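Local coordinates for protein purine nucleoside phosphorylase (Grouper iridovirus, PDB 3KHS) that probably catalyses the phosphorolysis of purine nucleosides to free base and ribose 1-phosphate in purine salvage, at residues Ile20-Gly29 and Val73-Arg81; Tyr170-Met180 and Leu271-Glu282. One frame throughout, in Å; residues are numbered along the deposited sequence.

Overall arrangement
Contact 1 lies in the interior of the chain, pairing the parallel strands 24-28 and 73-79 of the central mixed sheet. Contact 2 is partly buried and packs helix 165-178 against helix 257-279, the last helix, on the outside of that sheet. The centres are about 17 Å apart, yet the contacts meet directly: Leu24 and Val73 of contact 1 pack on Ile276, Ile279 and Arg280 of contact 2. Their chemistry follows their places. Backbone hydrogen bonds and apolar side chains, several of them cysteine and valine, dominate contact 1, which ends at a bound phosphate; contact 2 relies on interlocking aliphatic side chains, with charged groups toward its rim.

Contact 1 (Ile20-Gly29 and Val73-Arg81); sequences IRPVLGIVCG and VSCVCMKGR. With PO4 (phosphate ion), chain G.
A ladder of main-chain bonds joins Leu24-Cys28 to Cys75-Met78 as parallel neighbours. Val76 N donates to Leu24 O, Ile26 N to Val76 O, Met78 N to Ile26 O and Cys28 N to Met78 O, the last at 2.8 Å. At the entrance Ser74 O takes two donors, Val23 N at 2.9 Å from above the carbonyl plane and Leu24 N, in a longer bond, within it. Ser74 OG, lodged between its own N and carbonyl carbon (chi1 48°), donates to Arg21 O at 3.2 Å and ties the loop to the strand.

Apolar contacts fill both faces. On one, Leu24 CD2 meets Cys75 SG at 3.4 Å, and Cys28 SG lies 3.4 Å from Cys77 SG, a van der Waals contact, too long for a disulfide; compact cysteines suit these buried places. On the other, Pro22 CB touches Val76 CB; Gly25, without a side chain, lets Val76 CG1 lie against Gly25 CA, which makes a CH...O contact with Val76 O (3.3 Å).

Charge gathers at the C-terminal end. Arg81, bent at chi2 and chi3, crosses Val27 at about a right angle; Val27 CG1 covers one guanidinium face, offset toward its rim, 3.3 Å from Arg81 NH2. Arg81 NH1 donates to phosphate O2 at 3.0 Å, while Glu221 pairs with Arg81 NE. Ser30, His83, Ala113 and Ser217 also bind this ion, probably from the crystallisation liquor but consistent with the family's phosphate-substrate site.

Strand 107-116 pairs with the other edge of 24-28, strand 64-70 flanks 73-79, and helix 95-102 covers Val27, Val76 and Met78.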
# COMPACT_ATOMS: atom_id res chain seq x y z
N ILE B 20 22.98 15.31 31.21
CA ILE B 20 23.28 13.91 30.91
C ILE B 20 22.50 13.50 29.66
O ILE B 20 21.30 13.74 29.57
CB ILE B 20 22.86 12.98 32.08
CG1 ILE B 20 23.00 13.72 33.42
CG2 ILE B 20 23.73 11.72 32.08
CD1 ILE B 20 22.57 12.90 34.63
N ARG B 21 23.19 12.91 28.69
CA ARG B 21 22.51 12.48 27.49
C ARG B 21 21.65 11.29 27.87
O ARG B 21 22.06 10.44 28.66
CB ARG B 21 23.52 12.09 26.42
CG ARG B 21 24.49 13.20 26.02
CD ARG B 21 25.21 12.84 24.74
NE ARG B 21 24.55 13.40 23.56
CZ ARG B 21 24.73 12.96 22.31
NH1 ARG B 21 25.55 11.95 22.06
NH2 ARG B 21 24.10 13.56 21.30
N PRO B 22 20.42 11.23 27.35
CA PRO B 22 19.51 10.13 27.64
C PRO B 22 20.05 8.83 27.05
O PRO B 22 20.64 8.84 25.97
CB PRO B 22 18.22 10.58 26.97
CG PRO B 22 18.72 11.36 25.80
CD PRO B 22 19.77 12.21 26.45
N VAL B 23 19.87 7.73 27.76
CA VAL B 23 20.35 6.43 27.27
C VAL B 23 19.14 5.53 26.95
O VAL B 23 19.24 4.56 26.17
CB VAL B 23 21.26 5.74 28.31
CG1 VAL B 23 20.54 5.59 29.65
CG2 VAL B 23 21.69 4.36 27.79
N LEU B 24 18.00 5.86 27.56
CA LEU B 24 16.78 5.12 27.31
C LEU B 24 15.69 6.06 26.81
O LEU B 24 15.51 7.17 27.33
CB LEU B 24 16.27 4.42 28.57
CG LEU B 24 14.90 3.76 28.31
CD1 LEU B 24 15.02 2.27 28.44
CD2 LEU B 24 13.88 4.30 29.26
N GLY B 25 14.95 5.61 25.81
CA GLY B 25 13.87 6.43 25.27
C GLY B 25 12.49 5.83 25.47
O GLY B 25 12.31 4.62 25.52
N ILE B 26 11.49 6.69 25.59
CA ILE B 26 10.12 6.23 25.78
C ILE B 26 9.19 6.99 24.84
O ILE B 26 9.32 8.20 24.69
CB ILE B 26 9.59 6.50 27.23
CG1 ILE B 26 10.59 5.99 28.27
CG2 ILE B 26 8.21 5.83 27.43
CD1 ILE B 26 10.27 6.46 29.68
N VAL B 27 8.26 6.27 24.21
CA VAL B 27 7.27 6.88 23.31
C VAL B 27 5.92 6.56 23.94
O VAL B 27 5.58 5.38 24.07
CB VAL B 27 7.29 6.23 21.90
CG1 VAL B 27 6.36 7.01 20.94
CG2 VAL B 27 8.68 6.19 21.35
N CYS B 28 5.17 7.57 24.34
CA CYS B 28 3.85 7.35 24.93
C CYS B 28 2.75 7.31 23.88
O CYS B 28 2.57 8.27 23.11
CB CYS B 28 3.51 8.45 25.93
SG CYS B 28 4.70 8.60 27.24
N GLY B 29 2.00 6.22 23.87
CA GLY B 29 0.92 6.09 22.92
C GLY B 29 -0.31 6.86 23.34
O GLY B 29 -0.24 7.72 24.23
N VAL B 73 18.11 5.96 35.75
CA VAL B 73 18.38 5.93 34.32
C VAL B 73 17.98 7.24 33.65
O VAL B 73 16.86 7.68 33.83
CB VAL B 73 17.57 4.77 33.69
CG1 VAL B 73 17.83 4.69 32.18
CG2 VAL B 73 17.92 3.45 34.39
N SER B 74 18.89 7.86 32.89
CA SER B 74 18.54 9.10 32.20
C SER B 74 17.72 8.71 30.95
O SER B 74 18.15 7.93 30.09
CB SER B 74 19.79 9.88 31.80
OG SER B 74 20.71 9.02 31.17
N CYS B 75 16.52 9.26 30.89
CA CYS B 75 15.60 8.96 29.80
C CYS B 75 15.12 10.22 29.08
O CYS B 75 15.18 11.34 29.62
CB CYS B 75 14.33 8.25 30.35
SG CYS B 75 14.51 6.83 31.50
N VAL B 76 14.62 9.99 27.87
CA VAL B 76 13.99 11.02 27.05
C VAL B 76 12.63 10.38 26.77
O VAL B 76 12.56 9.22 26.34
CB VAL B 76 14.75 11.31 25.71
CG1 VAL B 76 14.98 10.07 24.95
CG2 VAL B 76 13.92 12.27 24.87
N CYS B 77 11.55 11.11 27.04
CA CYS B 77 10.21 10.58 26.84
C CYS B 77 9.37 11.43 25.90
O CYS B 77 9.23 12.63 26.10
CB CYS B 77 9.49 10.48 28.18
SG CYS B 77 7.70 10.06 28.09
N MET B 78 8.81 10.78 24.88
CA MET B 78 7.94 11.42 23.91
C MET B 78 6.52 11.36 24.45
O MET B 78 5.97 10.28 24.64
CB MET B 78 7.99 10.67 22.57
CG MET B 78 9.15 11.09 21.60
SD MET B 78 9.17 10.24 20.01
CE MET B 78 7.95 11.13 19.07
N LYS B 79 5.92 12.52 24.72
CA LYS B 79 4.54 12.57 25.17
C LYS B 79 3.73 12.90 23.91
O LYS B 79 3.41 14.05 23.65
CB LYS B 79 4.35 13.66 26.24
CG LYS B 79 4.72 13.19 27.65
CD LYS B 79 4.32 14.18 28.71
CE LYS B 79 2.83 14.13 29.02
NZ LYS B 79 2.50 14.81 30.32
N GLY B 80 3.44 11.87 23.12
CA GLY B 80 2.70 12.05 21.89
C GLY B 80 3.61 11.62 20.77
O GLY B 80 4.82 11.82 20.86
N ARG B 81 3.06 11.00 19.73
CA ARG B 81 3.88 10.55 18.61
C ARG B 81 3.26 11.04 17.30
O ARG B 81 2.29 11.78 17.33
CB ARG B 81 4.00 9.03 18.62
CG ARG B 81 2.65 8.27 18.63
CD ARG B 81 2.72 7.03 17.75
NE ARG B 81 3.72 6.09 18.26
CZ ARG B 81 3.54 5.32 19.33
NH1 ARG B 81 2.38 5.36 20.01
NH2 ARG B 81 4.52 4.52 19.72
P PO4 G . -1.32 5.04 19.24
O1 PO4 G . -1.24 4.67 20.68
O2 PO4 G . -0.31 6.11 18.95
O3 PO4 G . -1.02 3.85 18.39
O4 PO4 G . -2.69 5.54 18.94

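Contact 2 (Tyr170-Met180 and Leu271-Glu282); sequences YAISAARELGM and LVKLVIEKIRGE
The Tyr170 ring has Lys278 CB over one face, offset toward the rim and 4.1 Å from Tyr170 CG, while Glu282 OE2 lies at its edge, in the ring plane. Tyr170 OH donates to Glu282 OE2 at 2.7 Å, although that oxygen is crowded in the model and its position less certain. Ring and carboxylate planes stand 87° apart. Arg231 forms a salt bridge with Glu282 OE1, linking this segment to strand 231-241.

Lys278 serves both apolar and polar needs. Its aliphatic chain slides past Tyr170 in the opposite direction and enters a hole formed by Tyr170, Ser173, Ala174 and Glu177. A bend at its last torsion (chi4 -65°) brings Lys278 NZ to Glu177 OE1, 3.3 Å away, in a weakly hydrogen-bonded salt bridge; Ser173 OG, itself held by Arg176 NH2 at 3.0 Å, is a second weak partner. Arg176 NH2 also pairs with Glu177 OE1, so one carboxylate oxygen lies between two cations and probably eases their mutual repulsion.

At the centre the small Ala174 is a knob among Leu271, Leu274, Val275 and Lys278, its CB 3.8 Å from Leu271 CD1. In return, Leu271 inserts among Ala171, Ala174, Ala175 and Leu178: with CG anti to the backbone N, its end swings over to the other helix, where CD1 also meets Ala171 O. Leu178 and Leu274 meet tip to tip, Leu178 CG to Leu274 CD1, 3.7 Å. Beyond them Gly179, with positive phi, closes the helix in a Schellman motif, and Met180 turns back to place CE 4.0 Å from Leu271 CB.

The short segments cross at 123°, with axes 9.1 Å apart. Reciprocal knobs-into-holes packing joins two helices that lie on strands 126-129 and 231-241, an alpha-on-beta layer of the phosphorylase fold.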
# COMPACT_ATOMS: atom_id res chain seq x y z
N TYR B 170 11.96 -9.26 30.36
CA TYR B 170 11.84 -8.31 31.47
C TYR B 170 10.40 -7.82 31.59
O TYR B 170 9.87 -7.71 32.70
CB TYR B 170 12.76 -7.10 31.25
CG TYR B 170 14.24 -7.41 31.24
CD1 TYR B 170 14.76 -8.47 31.98
CD2 TYR B 170 15.14 -6.58 30.56
CE1 TYR B 170 16.13 -8.70 32.06
CE2 TYR B 170 16.52 -6.79 30.63
CZ TYR B 170 17.01 -7.86 31.39
OH TYR B 170 18.37 -8.08 31.49
N ALA B 171 9.77 -7.52 30.46
CA ALA B 171 8.41 -7.02 30.50
C ALA B 171 7.42 -8.05 31.05
O ALA B 171 6.59 -7.71 31.90
CB ALA B 171 7.98 -6.54 29.13
N ILE B 172 7.50 -9.29 30.56
CA ILE B 172 6.63 -10.37 31.02
C ILE B 172 6.76 -10.59 32.52
O ILE B 172 5.77 -10.70 33.24
CB ILE B 172 6.98 -11.67 30.32
CG1 ILE B 172 6.81 -11.51 28.81
CG2 ILE B 172 6.15 -12.80 30.88
CD1 ILE B 172 5.40 -11.18 28.41
N SER B 173 8.01 -10.67 32.98
CA SER B 173 8.34 -10.88 34.37
C SER B 173 7.90 -9.70 35.24
O SER B 173 7.43 -9.86 36.38
CB SER B 173 9.86 -11.09 34.46
OG SER B 173 10.34 -10.80 35.76
N ALA B 174 8.05 -8.50 34.70
CA ALA B 174 7.66 -7.31 35.44
C ALA B 174 6.15 -7.31 35.63
O ALA B 174 5.64 -6.85 36.65
CB ALA B 174 8.09 -6.07 34.68
N ALA B 175 5.44 -7.84 34.64
CA ALA B 175 3.99 -7.92 34.68
C ALA B 175 3.61 -8.91 35.77
O ALA B 175 2.76 -8.60 36.62
CB ALA B 175 3.46 -8.39 33.33
N ARG B 176 4.23 -10.08 35.75
CA ARG B 176 3.97 -11.10 36.77
C ARG B 176 4.19 -10.45 38.13
O ARG B 176 3.30 -10.42 38.98
CB ARG B 176 4.94 -12.27 36.62
CG ARG B 176 4.98 -13.21 37.82
CD ARG B 176 6.17 -14.16 37.74
NE ARG B 176 7.44 -13.44 37.57
CZ ARG B 176 8.04 -12.70 38.51
NH1 ARG B 176 7.51 -12.59 39.72
NH2 ARG B 176 9.18 -12.07 38.23
N GLU B 177 5.39 -9.92 38.31
CA GLU B 177 5.79 -9.27 39.54
C GLU B 177 4.79 -8.22 40.02
O GLU B 177 4.66 -7.99 41.22
CB GLU B 177 7.15 -8.64 39.29
CG GLU B 177 8.00 -8.36 40.48
CD GLU B 177 9.43 -8.03 40.05
OE1 GLU B 177 10.02 -8.83 39.25
OE2 GLU B 177 9.96 -6.99 40.51
N LEU B 178 4.10 -7.57 39.09
CA LEU B 178 3.13 -6.54 39.47
C LEU B 178 1.72 -7.10 39.63
O LEU B 178 0.79 -6.36 39.98
CB LEU B 178 3.11 -5.38 38.46
CG LEU B 178 4.33 -4.46 38.42
CD1 LEU B 178 4.52 -3.96 37.01
CD2 LEU B 178 4.19 -3.30 39.42
N GLY B 179 1.57 -8.40 39.38
CA GLY B 179 0.28 -9.04 39.53
C GLY B 179 -0.65 -8.90 38.33
O GLY B 179 -1.86 -8.96 38.49
N MET B 180 -0.07 -8.76 37.14
CA MET B 180 -0.86 -8.57 35.91
C MET B 180 -0.62 -9.69 34.92
O MET B 180 -0.98 -9.59 33.75
CB MET B 180 -0.46 -7.25 35.23
CG MET B 180 -0.32 -6.07 36.18
SD MET B 180 0.09 -4.49 35.36
CE MET B 180 1.60 -4.93 34.60
N LEU B 271 4.39 -0.71 35.00
CA LEU B 271 5.09 -1.71 34.18
C LEU B 271 6.36 -1.15 33.56
O LEU B 271 7.42 -1.76 33.63
CB LEU B 271 4.16 -2.25 33.07
CG LEU B 271 4.73 -3.24 32.03
CD1 LEU B 271 5.28 -4.46 32.71
CD2 LEU B 271 3.65 -3.68 31.06
N VAL B 272 6.25 0.02 32.92
CA VAL B 272 7.39 0.66 32.29
C VAL B 272 8.50 0.98 33.30
O VAL B 272 9.68 0.77 33.01
CB VAL B 272 6.94 2.00 31.55
CG1 VAL B 272 8.15 2.75 31.00
CG2 VAL B 272 6.02 1.65 30.37
N LYS B 273 8.12 1.47 34.48
CA LYS B 273 9.09 1.80 35.52
C LYS B 273 9.84 0.56 35.98
O LYS B 273 11.08 0.56 36.03
CB LYS B 273 8.41 2.48 36.71
CG LYS B 273 7.80 3.82 36.34
CD LYS B 273 7.20 4.57 37.53
CE LYS B 273 8.23 4.82 38.63
NZ LYS B 273 7.66 5.66 39.74
N LEU B 274 9.10 -0.51 36.29
CA LEU B 274 9.74 -1.74 36.75
C LEU B 274 10.66 -2.28 35.67
O LEU B 274 11.72 -2.83 35.97
CB LEU B 274 8.70 -2.80 37.12
CG LEU B 274 8.96 -3.68 38.36
CD1 LEU B 274 8.05 -4.89 38.27
CD2 LEU B 274 10.44 -4.13 38.45
N VAL B 275 10.26 -2.12 34.41
CA VAL B 275 11.05 -2.62 33.28
C VAL B 275 12.36 -1.83 33.19
O VAL B 275 13.42 -2.38 32.88
CB VAL B 275 10.25 -2.48 31.94
CG1 VAL B 275 11.15 -2.69 30.76
CG2 VAL B 275 9.13 -3.50 31.91
N ILE B 276 12.27 -0.54 33.45
CA ILE B 276 13.43 0.32 33.38
C ILE B 276 14.38 -0.06 34.52
O ILE B 276 15.60 -0.01 34.37
CB ILE B 276 13.02 1.81 33.46
CG1 ILE B 276 12.34 2.21 32.14
CG2 ILE B 276 14.22 2.69 33.78
CD1 ILE B 276 11.85 3.65 32.08
N GLU B 277 13.82 -0.47 35.66
CA GLU B 277 14.67 -0.87 36.77
C GLU B 277 15.48 -2.11 36.38
O GLU B 277 16.69 -2.13 36.58
CB GLU B 277 13.84 -1.18 38.01
CG GLU B 277 14.67 -1.28 39.28
CD GLU B 277 13.83 -1.65 40.48
OE1 GLU B 277 12.72 -1.07 40.63
OE2 GLU B 277 14.28 -2.51 41.28
N LYS B 278 14.83 -3.12 35.81
CA LYS B 278 15.52 -4.35 35.38
C LYS B 278 16.57 -4.06 34.29
O LYS B 278 17.55 -4.80 34.16
CB LYS B 278 14.52 -5.38 34.83
CG LYS B 278 13.53 -5.87 35.87
CD LYS B 278 12.37 -6.61 35.26
CE LYS B 278 11.57 -7.33 36.32
NZ LYS B 278 12.39 -8.42 36.97
N ILE B 279 16.34 -3.01 33.51
CA ILE B 279 17.26 -2.62 32.44
C ILE B 279 18.53 -2.00 33.01
O ILE B 279 19.62 -2.22 32.48
CB ILE B 279 16.60 -1.59 31.50
CG1 ILE B 279 15.42 -2.23 30.77
CG2 ILE B 279 17.61 -1.08 30.49
CD1 ILE B 279 14.68 -1.28 29.83
N ARG B 280 18.39 -1.22 34.08
CA ARG B 280 19.53 -0.57 34.71
C ARG B 280 20.64 -1.55 35.07
O ARG B 280 21.75 -1.16 35.43
CB ARG B 280 19.06 0.19 35.96
CG ARG B 280 20.17 0.84 36.75
CD ARG B 280 19.63 1.75 37.84
NE ARG B 280 18.56 1.15 38.63
CZ ARG B 280 18.62 -0.05 39.21
NH1 ARG B 280 19.71 -0.80 39.09
NH2 ARG B 280 17.58 -0.49 39.91
N GLY B 281 20.36 -2.84 34.95
CA GLY B 281 21.36 -3.84 35.25
C GLY B 281 22.16 -4.23 34.01
O GLY B 281 22.97 -5.16 34.07
N GLU B 282 21.92 -3.54 32.90
CA GLU B 282 22.64 -3.83 31.65
C GLU B 282 22.77 -2.60 30.72
O GLU B 282 22.09 -2.50 29.70
CB GLU B 282 21.97 -5.00 30.90
CG GLU B 282 20.62 -4.70 30.22
CD GLU B 282 20.17 -5.80 29.23
OE1 GLU B 282 20.87 -6.06 28.24
OE2 GLU B 282 19.11 -6.40 29.46